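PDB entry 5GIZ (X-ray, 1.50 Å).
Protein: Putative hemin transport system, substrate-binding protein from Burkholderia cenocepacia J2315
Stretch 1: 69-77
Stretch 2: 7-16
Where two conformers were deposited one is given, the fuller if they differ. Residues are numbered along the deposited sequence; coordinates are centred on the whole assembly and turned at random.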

# COMPACT_ATOMS: atom_id res chain seq x y z
N LEU A 69 2.34 -10.33 21.16
CA LEU A 69 3.16 -10.19 19.96
C LEU A 69 2.69 -9.00 19.16
O LEU A 69 1.51 -8.79 19.06
CB LEU A 69 3.02 -11.46 19.15
CG LEU A 69 3.65 -11.53 17.76
CD1 LEU A 69 5.16 -11.39 17.82
CD2 LEU A 69 3.25 -12.82 17.05
N VAL A 70 3.62 -8.26 18.57
CA VAL A 70 3.37 -7.19 17.65
C VAL A 70 4.06 -7.54 16.33
O VAL A 70 5.26 -7.79 16.31
CB VAL A 70 3.90 -5.82 18.17
CG1 VAL A 70 3.78 -4.75 17.11
CG2 VAL A 70 3.24 -5.42 19.48
N LEU A 71 3.32 -7.53 15.24
CA LEU A 71 3.84 -7.62 13.91
C LEU A 71 3.88 -6.23 13.36
O LEU A 71 2.85 -5.57 13.26
CB LEU A 71 2.94 -8.49 13.04
CG LEU A 71 2.61 -9.88 13.62
CD1 LEU A 71 1.56 -10.56 12.70
CD2 LEU A 71 3.84 -10.68 13.84
N ALA A 72 5.08 -5.76 13.04
CA ALA A 72 5.28 -4.37 12.68
C ALA A 72 5.88 -4.17 11.33
O ALA A 72 6.89 -4.81 10.96
CB ALA A 72 6.18 -3.70 13.72
N SER A 73 5.27 -3.27 10.58
CA SER A 73 5.78 -2.96 9.26
C SER A 73 7.06 -2.16 9.44
O SER A 73 7.34 -1.59 10.52
CB SER A 73 4.75 -2.15 8.50
OG SER A 73 4.67 -0.91 9.14
N ALA A 74 7.74 -2.01 8.31
CA ALA A 74 8.96 -1.21 8.24
C ALA A 74 8.72 0.24 8.67
O ALA A 74 9.59 0.88 9.21
CB ALA A 74 9.50 -1.26 6.80
N GLU A 75 7.51 0.72 8.46
CA GLU A 75 7.12 2.11 8.72
C GLU A 75 6.72 2.39 10.20
O GLU A 75 6.61 3.56 10.64
CB GLU A 75 6.01 2.48 7.72
CG GLU A 75 6.44 2.36 6.24
CD GLU A 75 6.06 1.05 5.50
OE1 GLU A 75 5.71 0.02 6.12
OE2 GLU A 75 6.13 1.03 4.25
N ALA A 76 6.53 1.34 11.00
CA ALA A 76 6.06 1.49 12.39
C ALA A 76 7.04 2.30 13.26
O ALA A 76 8.22 2.05 13.24
CB ALA A 76 5.84 0.12 12.99
N GLY A 77 6.52 3.27 14.00
CA GLY A 77 7.32 4.15 14.83
C GLY A 77 6.49 5.08 15.68
O GLY A 77 5.27 4.95 15.74
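Stretch 2 (7-16) RVIVIGGALA

Stretch 2 runs as a strand from Arg 7 to Ile 11, turns at Gly 12 and enters a helix at Gly 13. Its strand lies parallel to strand 69-72, crossing at -18°, with axes 4.7 Å apart at closest approach. Val 8 pairs with Leu 69, Ile 9 with Val 70, Val 10 with Leu 71 and Ile 11 with Ala 72. Leu 71 is held through both its N and its O: its N donates to Ile 9 O (2.9 Å), and its O accepts from Ile 11 N (2.8 Å). Ser 73 N to Ile 11 O (2.9 Å) ends the ladder.

On one face, Leu 71 rests against both Val 8 and Val 10. Its CD1 lies 4.1 Å from Val 8 CG1 and 4.2 Å from Val 10 CG2. On the other face, Ala 72 CB comes no closer to the side chain of Ile 11 than 4.5 Å, at its CB. Ile 11 CG1 meets Val 70 CG1 at 4.1 Å, while its CG2 packs on Ala 76 CB at 3.6 Å, the last residue of the type I turn.

Gly 12, the helix N-cap, leaves room for Ser 73; an ideal CB there would lie 2.7 Å from Ser 73 CB, a clash. Leu 15 points back toward stretch 1. Its CD1 rests 3.5 Å from Ala 72 C and 3.4 Å from Ser 73 N.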

# COMPACT_ATOMS: atom_id res chain seq x y z
N ARG A 7 -2.44 -12.93 22.00
CA ARG A 7 -3.03 -11.64 21.62
C ARG A 7 -2.02 -10.91 20.73
O ARG A 7 -0.87 -10.70 21.12
CB ARG A 7 -3.33 -10.77 22.84
CG ARG A 7 -4.43 -11.34 23.73
CD ARG A 7 -4.63 -10.55 25.01
NE ARG A 7 -5.05 -9.18 24.76
CZ ARG A 7 -6.29 -8.81 24.48
NH1 ARG A 7 -7.28 -9.72 24.44
NH2 ARG A 7 -6.55 -7.54 24.26
N VAL A 8 -2.44 -10.57 19.50
CA VAL A 8 -1.58 -9.97 18.51
C VAL A 8 -2.03 -8.57 18.15
O VAL A 8 -3.21 -8.33 17.90
CB VAL A 8 -1.52 -10.89 17.27
CG1 VAL A 8 -0.61 -10.29 16.22
CG2 VAL A 8 -1.09 -12.29 17.64
N ILE A 9 -1.08 -7.64 18.04
CA ILE A 9 -1.28 -6.33 17.46
C ILE A 9 -0.51 -6.23 16.15
O ILE A 9 0.62 -6.72 16.05
CB ILE A 9 -0.92 -5.22 18.46
CG1 ILE A 9 -1.92 -5.26 19.63
CG2 ILE A 9 -0.81 -3.85 17.77
CD1 ILE A 9 -1.60 -4.31 20.75
N VAL A 10 -1.11 -5.59 15.15
CA VAL A 10 -0.48 -5.52 13.84
C VAL A 10 -0.39 -4.05 13.44
O VAL A 10 -1.37 -3.31 13.55
CB VAL A 10 -1.27 -6.35 12.80
CG1 VAL A 10 -0.56 -6.33 11.45
CG2 VAL A 10 -1.47 -7.77 13.29
N ILE A 11 0.77 -3.66 12.97
CA ILE A 11 1.06 -2.30 12.52
C ILE A 11 1.38 -2.36 11.06
O ILE A 11 2.40 -2.91 10.71
CB ILE A 11 2.20 -1.62 13.31
CG1 ILE A 11 2.05 -1.75 14.84
CG2 ILE A 11 2.30 -0.19 12.81
CD1 ILE A 11 0.79 -1.24 15.41
N GLY A 12 0.54 -1.75 10.23
CA GLY A 12 0.72 -1.72 8.81
C GLY A 12 -0.42 -2.44 8.12
O GLY A 12 -0.63 -3.64 8.28
N GLY A 13 -1.18 -1.70 7.33
CA GLY A 13 -2.36 -2.25 6.71
C GLY A 13 -2.19 -3.55 5.95
O GLY A 13 -3.00 -4.47 6.04
N ALA A 14 -1.10 -3.68 5.21
CA ALA A 14 -0.87 -4.90 4.49
C ALA A 14 -0.57 -6.07 5.38
O ALA A 14 -0.83 -7.20 5.00
CB ALA A 14 0.26 -4.72 3.47
N LEU A 15 0.11 -5.83 6.53
CA LEU A 15 0.33 -6.87 7.49
C LEU A 15 -0.95 -7.36 8.10
O LEU A 15 -1.16 -8.57 8.32
CB LEU A 15 1.34 -6.43 8.59
CG LEU A 15 2.78 -6.29 8.16
CD1 LEU A 15 3.59 -6.02 9.43
CD2 LEU A 15 3.32 -7.53 7.48
N ALA A 16 -1.89 -6.43 8.39
CA ALA A 16 -3.15 -6.84 8.90
C ALA A 16 -3.92 -7.65 7.86
O ALA A 16 -4.54 -8.67 8.19
CB ALA A 16 -3.98 -5.65 9.37